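Local structure of EreC (Klebsiella pneumoniae, 6XCQ) at residues L53-V57 against Y85-H90; L191-I195 against K206-M210; G68-V72 against V350-Q354. The protein probably hydrolyses the lactone ester of erythromycin and related macrolides, giving resistance to them. The protein carries 1 engineered substitution. One frame throughout, in Å; residues are numbered along the deposited sequence.

How the contacts relate
The segments follow the chain in the order 53-57, 68-72, 85-90, 191-195, 206-210 and 350-354. Contacts 1 and 3 therefore interlock, while both halves of contact 2 fall in the long span between the halves of contact 3. Helix 73-90 connects two of them: 68-72 leads into it and 85-90 is its last turn and a half, so contacts 1 and 3 lie at its two ends, with centres 28 Å apart. Contact 2 belongs to the helical region away from the eight-stranded mixed sheet, with its centre 45 Å from that of contact 1, across the chain's centre, and 29 Å from that of contact 3. None of the three touches another.

Contact 1 (L53-V57 against Y85-H90); sequences LTPLV and YLVERH
The hydroxyls of Thr54 and Tyr85 make the polar link of this contact: Thr54 OG1 and Tyr85 OH are hydrogen-bonded at 2.8 Å, with OG1 lying at the ring edge, near its plane. Tyr85 OH is gripped a second time, accepting a bond from His90 NE2 at 2.9 Å; the N-H...O angle of 139° is bent, and the oxygen is tilted 19° from the imidazole plane. A tyrosine suits this place because its hydroxyl reaches Thr54 on the short helix while the ring itself gives an edge to Val57 CG2.

The pairing joins the end of helix 73-90 to the short helix 54-57; helix 73-90 is the helix of the crossover connecting parallel strands 62-65 and 94-97 of the mixed sheet.

A CH-pi contact adds to it. Val57 CG1, placed anti to the backbone N (chi1 169°), sits over one face of His90, 3.6 Å from the ring centroid and almost above its centre.

Among the apolar contacts, Val57 CG1 also meets Leu86 CD2 at 3.8 Å, and Leu53 CB approaches Tyr85 CE2 at 4.1 Å. Aliphatic side chains suit Leu53 and Leu86, which lie in the buried layer against the sheet, Leu53 reaching Leu394 and Leu86 reaching Val63 and Leu65.

Contact 2 (L191-I195 against K206-M210); sequences LLASI and KWGEM
The backbones come nearest at Ile195 and Lys206, where Ile195 CA, at the end of a type I turn begun at Leu192, lies 5.6 Å from Lys206 CA on helix 200-208. Lys206 is bent at three successive torsions, beginning with chi2, and so curls round the carbonyl of Ser194. Its CB passes 3.3 Å from Ser194 O, and NZ returns to give that oxygen a hydrogen bond of 3.1 Å. The donor is tilted 23° from the carbonyl plane, and the C=O...N angle is 134°. NZ also forms a salt bridge to Asp196, so a long flexible amine serves both the turn and the acid just after it.

Deeper in, Ile195 reaches across with its terminal CD1, which stands 3.6 Å from Trp207 N and 3.9 Å from Met210 SD. The aliphatic chain thus rests on the start of Trp207, its backbone N, CA and CB, and beside the sulfur. Leu192 runs beside Trp207, pointing the same way, with CD2 at the indole edge 4.0 Å from CZ3. Met210 is extended to its sulfur and then turns at chi3 (53°), which lays CE 3.5 Å from Leu191 O; the slim, pliable thioether can follow the chain here.

The type I turn that follows helix 182-191 thus lies against the C-terminal end of short helix 200-208, a loop-helix junction in the helical part of the fold, where Leu191, Leu192 and Met210 touch helix 212-231 and Leu192, Ile195 and Trp207 touch helix 244-267.

Contact 3 (G68-V72 against V350-Q354); sequences GAHFV and VPEMQ
With chi1 at -70°, Met353 carries its CG to the edge of the Phe71 ring, and a bend at chi3 (-77°) swings CE to His70; the positive phi of Phe71 (72°) turns the loop there, ahead of the N-cap. Met353 CG lies 4.1 Å from Phe71 CE2, and its CE meets the imidazole edge at His70 CD2, 4.0 Å away. Unbranched and flexible, methionine can touch both rings.

Pro351 offers a compact apolar ring to the loop: its CD is 3.6 Å from Val72 CG2, the two side chains crossing at about a right angle. The small Ala69 lets the loop come close, its CB a tight 3.4 Å from Val350 CG2.

One water joins the backbones, donating to His70 O at 2.8 Å and to Pro351 O at 2.7 Å, so both carbonyls have a partner although the two segments do not bond directly.

Gln409 bonds both to His70 N and to the carboxylate of Glu352, and His70 ND1 pairs with Glu67. The loop runs from strand 62-65 to Val72, the N-cap of helix 73-90; along it His70 and Phe71 touch helix 126-146, while Phe71 and Pro351 both touch Val366 of strand 365-370, the antiparallel partner of strand 349-354.

Contact 1 (L53-V57 against Y85-H90)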
loop_
_atom_site.group_PDB
_atom_site.type_symbol
_atom_site.label_atom_id
_atom_site.label_comp_id
_atom_site.label_asym_id
_atom_site.label_seq_id
_atom_site.Cartn_x
_atom_site.Cartn_y
_atom_site.Cartn_z
ATOM N N LEU A 53 -6.354 13.000 18.029
ATOM C CA LEU A 53 -5.870 13.090 16.656
ATOM C C LEU A 53 -6.399 14.305 15.911
ATOM O O LEU A 53 -5.906 14.597 14.813
ATOM C CB LEU A 53 -6.271 11.840 15.863
ATOM C CG LEU A 53 -5.914 10.457 16.400
ATOM C CD1 LEU A 53 -6.549 9.362 15.542
ATOM C CD2 LEU A 53 -4.413 10.285 16.461
ATOM N N THR A 54 -7.407 14.995 16.441
ATOM C CA THR A 54 -8.060 16.031 15.642
ATOM C C THR A 54 -7.108 17.149 15.225
ATOM O O THR A 54 -7.140 17.527 14.041
ATOM C CB THR A 54 -9.287 16.577 16.388
ATOM O OG1 THR A 54 -10.319 15.584 16.394
ATOM C CG2 THR A 54 -9.821 17.816 15.708
ATOM N N PRO A 55 -6.231 17.683 16.093
ATOM C CA PRO A 55 -5.273 18.704 15.622
ATOM C C PRO A 55 -4.384 18.244 14.482
ATOM O O PRO A 55 -4.171 19.001 13.525
ATOM C CB PRO A 55 -4.449 19.003 16.881
ATOM C CG PRO A 55 -5.350 18.714 17.980
ATOM C CD PRO A 55 -6.124 17.501 17.551
ATOM N N LEU A 56 -3.832 17.031 14.559
ATOM C CA LEU A 56 -2.926 16.615 13.497
ATOM C C LEU A 56 -3.678 16.312 12.211
ATOM O O LEU A 56 -3.097 16.416 11.128
ATOM C CB LEU A 56 -2.078 15.415 13.951
ATOM C CG LEU A 56 -2.586 13.975 14.013
ATOM C CD1 LEU A 56 -2.539 13.304 12.639
ATOM C CD2 LEU A 56 -1.746 13.177 15.010
ATOM N N VAL A 57 -4.962 15.967 12.302
ATOM C CA VAL A 57 -5.718 15.654 11.097
ATOM C C VAL A 57 -6.282 16.911 10.430
ATOM O O VAL A 57 -6.522 16.899 9.215
ATOM C CB VAL A 57 -6.799 14.619 11.450
ATOM C CG1 VAL A 57 -7.797 14.444 10.312
ATOM C CG2 VAL A 57 -6.130 13.278 11.753
ATOM N N TYR A 85 -13.656 7.271 11.762
ATOM C CA TYR A 85 -13.332 8.581 12.319
ATOM C C TYR A 85 -12.959 9.584 11.229
ATOM O O TYR A 85 -13.418 10.733 11.240
ATOM C CB TYR A 85 -12.196 8.436 13.329
ATOM C CG TYR A 85 -11.552 9.741 13.713
ATOM C CD1 TYR A 85 -12.205 10.641 14.546
ATOM C CD2 TYR A 85 -10.284 10.064 13.260
ATOM C CE1 TYR A 85 -11.606 11.831 14.917
ATOM C CE2 TYR A 85 -9.681 11.246 13.616
ATOM C CZ TYR A 85 -10.344 12.126 14.447
ATOM O OH TYR A 85 -9.727 13.303 14.799
ATOM N N LEU A 86 -12.107 9.177 10.288
ATOM C CA LEU A 86 -11.651 10.112 9.263
ATOM C C LEU A 86 -12.778 10.456 8.299
ATOM O O LEU A 86 -12.911 11.611 7.869
ATOM C CB LEU A 86 -10.460 9.523 8.508
ATOM C CG LEU A 86 -9.180 9.382 9.329
ATOM C CD1 LEU A 86 -8.134 8.525 8.594
ATOM C CD2 LEU A 86 -8.655 10.758 9.662
ATOM N N VAL A 87 -13.611 9.475 7.964
ATOM C CA VAL A 87 -14.715 9.723 7.046
ATOM C C VAL A 87 -15.790 10.559 7.725
ATOM O O VAL A 87 -16.194 11.614 7.220
ATOM C CB VAL A 87 -15.284 8.399 6.511
ATOM C CG1 VAL A 87 -16.648 8.639 5.851
ATOM C CG2 VAL A 87 -14.318 7.787 5.525
ATOM N N GLU A 88 -16.248 10.121 8.895
ATOM C CA GLU A 88 -17.424 10.746 9.486
ATOM C C GLU A 88 -17.119 12.041 10.213
ATOM O O GLU A 88 -18.027 12.865 10.382
ATOM C CB GLU A 88 -18.119 9.780 10.433
ATOM C CG GLU A 88 -18.618 8.561 9.732
ATOM C CD GLU A 88 -19.241 7.601 10.700
ATOM O OE1 GLU A 88 -19.550 8.046 11.820
ATOM O OE2 GLU A 88 -19.398 6.415 10.354
ATOM N N ARG A 89 -15.877 12.264 10.633
ATOM C CA ARG A 89 -15.581 13.470 11.388
ATOM C C ARG A 89 -14.660 14.435 10.670
ATOM O O ARG A 89 -14.623 15.609 11.047
ATOM C CB ARG A 89 -14.976 13.116 12.754
ATOM C CG ARG A 89 -15.978 12.444 13.668
ATOM C CD ARG A 89 -17.114 13.402 14.055
ATOM N NE ARG A 89 -17.972 12.832 15.093
ATOM C CZ ARG A 89 -17.700 12.870 16.394
ATOM N NH1 ARG A 89 -16.599 13.473 16.832
ATOM N NH2 ARG A 89 -18.538 12.315 17.260
ATOM N N HIS A 90 -13.942 13.987 9.640
ATOM C CA HIS A 90 -13.067 14.867 8.883
ATOM C C HIS A 90 -13.299 14.772 7.378
ATOM O O HIS A 90 -12.506 15.327 6.605
ATOM C CB HIS A 90 -11.601 14.579 9.231
ATOM C CG HIS A 90 -11.240 14.945 10.638
ATOM N ND1 HIS A 90 -10.925 16.232 11.011
ATOM C CD2 HIS A 90 -11.150 14.195 11.765
ATOM C CE1 HIS A 90 -10.661 16.264 12.306
ATOM N NE2 HIS A 90 -10.784 15.039 12.786
#

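Contact 2 (L191-I195 against K206-M210)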
loop_
_atom_site.group_PDB
_atom_site.type_symbol
_atom_site.label_atom_id
_atom_site.label_comp_id
_atom_site.label_asym_id
_atom_site.label_seq_id
_atom_site.Cartn_x
_atom_site.Cartn_y
_atom_site.Cartn_z
ATOM N N LEU A 191 6.521 -10.220 -25.482
ATOM C CA LEU A 191 7.806 -10.328 -24.805
ATOM C C LEU A 191 7.645 -10.614 -23.318
ATOM O O LEU A 191 8.508 -11.264 -22.717
ATOM C CB LEU A 191 8.611 -9.048 -25.001
ATOM C CG LEU A 191 9.781 -9.091 -25.972
ATOM C CD1 LEU A 191 10.213 -7.677 -26.294
ATOM C CD2 LEU A 191 10.920 -9.870 -25.342
ATOM N N LEU A 192 6.548 -10.160 -22.712
ATOM C CA LEU A 192 6.370 -10.249 -21.265
ATOM C C LEU A 192 5.258 -11.209 -20.860
ATOM O O LEU A 192 4.779 -11.148 -19.722
ATOM C CB LEU A 192 6.090 -8.864 -20.688
ATOM C CG LEU A 192 7.144 -7.801 -20.959
ATOM C CD1 LEU A 192 6.509 -6.436 -20.763
ATOM C CD2 LEU A 192 8.315 -7.985 -20.029
ATOM N N ALA A 193 4.835 -12.095 -21.764
ATOM C CA ALA A 193 3.687 -12.947 -21.464
ATOM C C ALA A 193 3.997 -13.957 -20.366
ATOM O O ALA A 193 3.094 -14.355 -19.622
ATOM C CB ALA A 193 3.216 -13.661 -22.729
ATOM N N SER A 194 5.262 -14.361 -20.231
ATOM C CA SER A 194 5.640 -15.335 -19.215
ATOM C C SER A 194 5.651 -14.763 -17.807
ATOM O O SER A 194 5.849 -15.521 -16.855
ATOM C CB SER A 194 7.020 -15.910 -19.525
ATOM O OG SER A 194 8.027 -15.006 -19.130
ATOM N N ILE A 195 5.474 -13.454 -17.642
ATOM C CA ILE A 195 5.407 -12.847 -16.311
ATOM C C ILE A 195 3.948 -12.947 -15.876
ATOM O O ILE A 195 3.143 -12.051 -16.124
ATOM C CB ILE A 195 5.918 -11.407 -16.310
ATOM C CG1 ILE A 195 7.201 -11.274 -17.134
ATOM C CG2 ILE A 195 6.136 -10.918 -14.882
ATOM C CD1 ILE A 195 8.329 -12.124 -16.646
ATOM N N LYS A 206 9.854 -15.752 -12.710
ATOM C CA LYS A 206 9.648 -15.862 -14.154
ATOM C C LYS A 206 10.483 -14.836 -14.917
ATOM O O LYS A 206 10.969 -15.118 -16.019
ATOM C CB LYS A 206 8.164 -15.693 -14.497
ATOM C CG LYS A 206 7.250 -16.786 -13.962
ATOM C CD LYS A 206 7.178 -17.959 -14.930
ATOM C CE LYS A 206 5.789 -18.587 -14.954
ATOM N NZ LYS A 206 5.170 -18.489 -16.321
ATOM N N TRP A 207 10.655 -13.641 -14.347
ATOM C CA TRP A 207 11.499 -12.617 -14.955
ATOM C C TRP A 207 12.934 -13.111 -15.112
ATOM O O TRP A 207 13.551 -12.950 -16.171
ATOM C CB TRP A 207 11.446 -11.347 -14.101
ATOM C CG TRP A 207 12.412 -10.241 -14.508
ATOM C CD1 TRP A 207 13.597 -9.940 -13.923
ATOM C CD2 TRP A 207 12.239 -9.297 -15.578
ATOM N NE1 TRP A 207 14.190 -8.868 -14.561
ATOM C CE2 TRP A 207 13.372 -8.459 -15.583
ATOM C CE3 TRP A 207 11.236 -9.086 -16.533
ATOM C CZ2 TRP A 207 13.532 -7.415 -16.506
ATOM C CZ3 TRP A 207 11.397 -8.054 -17.458
ATOM C CH2 TRP A 207 12.538 -7.232 -17.436
ATOM N N GLY A 208 13.480 -13.721 -14.060
ATOM C CA GLY A 208 14.833 -14.251 -14.103
ATOM C C GLY A 208 15.025 -15.388 -15.084
ATOM O O GLY A 208 16.168 -15.696 -15.438
ATOM N N GLU A 209 13.936 -16.011 -15.541
ATOM C CA GLU A 209 14.049 -17.047 -16.559
ATOM C C GLU A 209 14.180 -16.479 -17.971
ATOM O O GLU A 209 14.561 -17.215 -18.891
ATOM C CB GLU A 209 12.846 -17.985 -16.468
ATOM C CG GLU A 209 12.971 -18.988 -15.326
ATOM C CD GLU A 209 11.645 -19.598 -14.919
ATOM O OE1 GLU A 209 11.578 -20.171 -13.810
ATOM O OE2 GLU A 209 10.670 -19.503 -15.701
ATOM N N MET A 210 13.876 -15.196 -18.168
ATOM C CA MET A 210 14.082 -14.579 -19.473
ATOM C C MET A 210 15.567 -14.329 -19.711
ATOM O O MET A 210 16.338 -14.088 -18.780
ATOM C CB MET A 210 13.312 -13.256 -19.579
ATOM C CG MET A 210 11.798 -13.381 -19.492
ATOM S SD MET A 210 10.940 -11.784 -19.585
ATOM C CE MET A 210 11.651 -11.145 -21.096
#

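Contact 3 (G68-V72 against V350-Q354)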
loop_
_atom_site.group_PDB
_atom_site.type_symbol
_atom_site.label_atom_id
_atom_site.label_comp_id
_atom_site.label_asym_id
_atom_site.label_seq_id
_atom_site.Cartn_x
_atom_site.Cartn_y
_atom_site.Cartn_z
ATOM N N GLY A 68 1.716 -2.872 11.645
ATOM C CA GLY A 68 3.065 -3.315 11.940
ATOM C C GLY A 68 3.403 -4.650 11.323
ATOM O O GLY A 68 4.586 -5.004 11.232
ATOM N N ALA A 69 2.387 -5.395 10.896
ATOM C CA ALA A 69 2.584 -6.659 10.205
ATOM C C ALA A 69 1.373 -6.902 9.331
ATOM O O ALA A 69 0.255 -6.524 9.690
ATOM C CB ALA A 69 2.783 -7.822 11.190
ATOM N N HIS A 70 1.600 -7.500 8.171
ATOM C CA HIS A 70 0.479 -7.845 7.317
ATOM C C HIS A 70 -0.322 -8.982 7.947
ATOM O O HIS A 70 0.183 -9.736 8.790
ATOM C CB HIS A 70 0.967 -8.269 5.925
ATOM C CG HIS A 70 1.537 -7.150 5.100
ATOM N ND1 HIS A 70 0.921 -5.924 4.975
ATOM C CD2 HIS A 70 2.653 -7.089 4.334
ATOM C CE1 HIS A 70 1.633 -5.153 4.170
ATOM N NE2 HIS A 70 2.685 -5.840 3.761
ATOM N N PHE A 71 -1.594 -9.084 7.542
ATOM C CA PHE A 71 -2.428 -10.266 7.792
ATOM C C PHE A 71 -2.850 -10.403 9.253
ATOM O O PHE A 71 -3.066 -11.520 9.733
ATOM C CB PHE A 71 -1.727 -11.547 7.327
ATOM C CG PHE A 71 -1.134 -11.441 5.937
ATOM C CD1 PHE A 71 -1.935 -11.115 4.855
ATOM C CD2 PHE A 71 0.216 -11.650 5.723
ATOM C CE1 PHE A 71 -1.401 -11.019 3.565
ATOM C CE2 PHE A 71 0.762 -11.543 4.439
ATOM C CZ PHE A 71 -0.053 -11.227 3.364
ATOM N N VAL A 72 -3.021 -9.287 9.956
ATOM C CA VAL A 72 -3.356 -9.282 11.381
ATOM C C VAL A 72 -4.803 -8.839 11.548
ATOM O O VAL A 72 -5.199 -7.791 11.027
ATOM C CB VAL A 72 -2.413 -8.361 12.172
ATOM C CG1 VAL A 72 -2.890 -8.228 13.597
ATOM C CG2 VAL A 72 -0.970 -8.864 12.119
ATOM N N VAL A 350 3.323 -12.924 16.117
ATOM C CA VAL A 350 2.862 -12.108 14.998
ATOM C C VAL A 350 2.875 -12.990 13.755
ATOM O O VAL A 350 3.723 -13.894 13.652
ATOM C CB VAL A 350 3.746 -10.853 14.854
ATOM C CG1 VAL A 350 5.178 -11.213 14.375
ATOM C CG2 VAL A 350 3.118 -9.829 13.967
ATOM N N PRO A 351 1.937 -12.823 12.824
ATOM C CA PRO A 351 2.061 -13.527 11.542
ATOM C C PRO A 351 3.266 -12.997 10.790
ATOM O O PRO A 351 3.473 -11.786 10.686
ATOM C CB PRO A 351 0.750 -13.201 10.811
ATOM C CG PRO A 351 -0.144 -12.581 11.828
ATOM C CD PRO A 351 0.730 -11.977 12.867
ATOM N N GLU A 352 4.070 -13.906 10.283
ATOM C CA GLU A 352 5.253 -13.542 9.529
ATOM C C GLU A 352 5.198 -14.238 8.177
ATOM O O GLU A 352 4.565 -15.288 8.028
ATOM C CB GLU A 352 6.526 -13.927 10.303
ATOM C CG GLU A 352 7.856 -13.603 9.598
ATOM C CD GLU A 352 8.045 -12.120 9.327
ATOM O OE1 GLU A 352 7.404 -11.611 8.377
ATOM O OE2 GLU A 352 8.840 -11.470 10.060
ATOM N N MET A 353 5.845 -13.638 7.187
ATOM C CA MET A 353 5.983 -14.271 5.888
ATOM C C MET A 353 7.213 -15.165 5.883
ATOM O O MET A 353 8.309 -14.732 6.249
ATOM C CB MET A 353 6.059 -13.213 4.790
ATOM C CG MET A 353 4.714 -12.509 4.596
ATOM S SD MET A 353 4.804 -11.072 3.516
ATOM C CE MET A 353 5.540 -9.900 4.644
ATOM N N GLN A 354 7.024 -16.417 5.494
ATOM C CA GLN A 354 8.105 -17.391 5.448
ATOM C C GLN A 354 8.543 -17.587 4.002
ATOM O O GLN A 354 7.768 -18.085 3.178
ATOM C CB GLN A 354 7.659 -18.708 6.072
ATOM C CG GLN A 354 8.775 -19.733 6.126
ATOM C CD GLN A 354 8.331 -21.021 6.758
ATOM O OE1 GLN A 354 8.788 -21.375 7.841
ATOM N NE2 GLN A 354 7.418 -21.728 6.092
HETATM O O HOH W 1 2.800 -10.545 8.345
#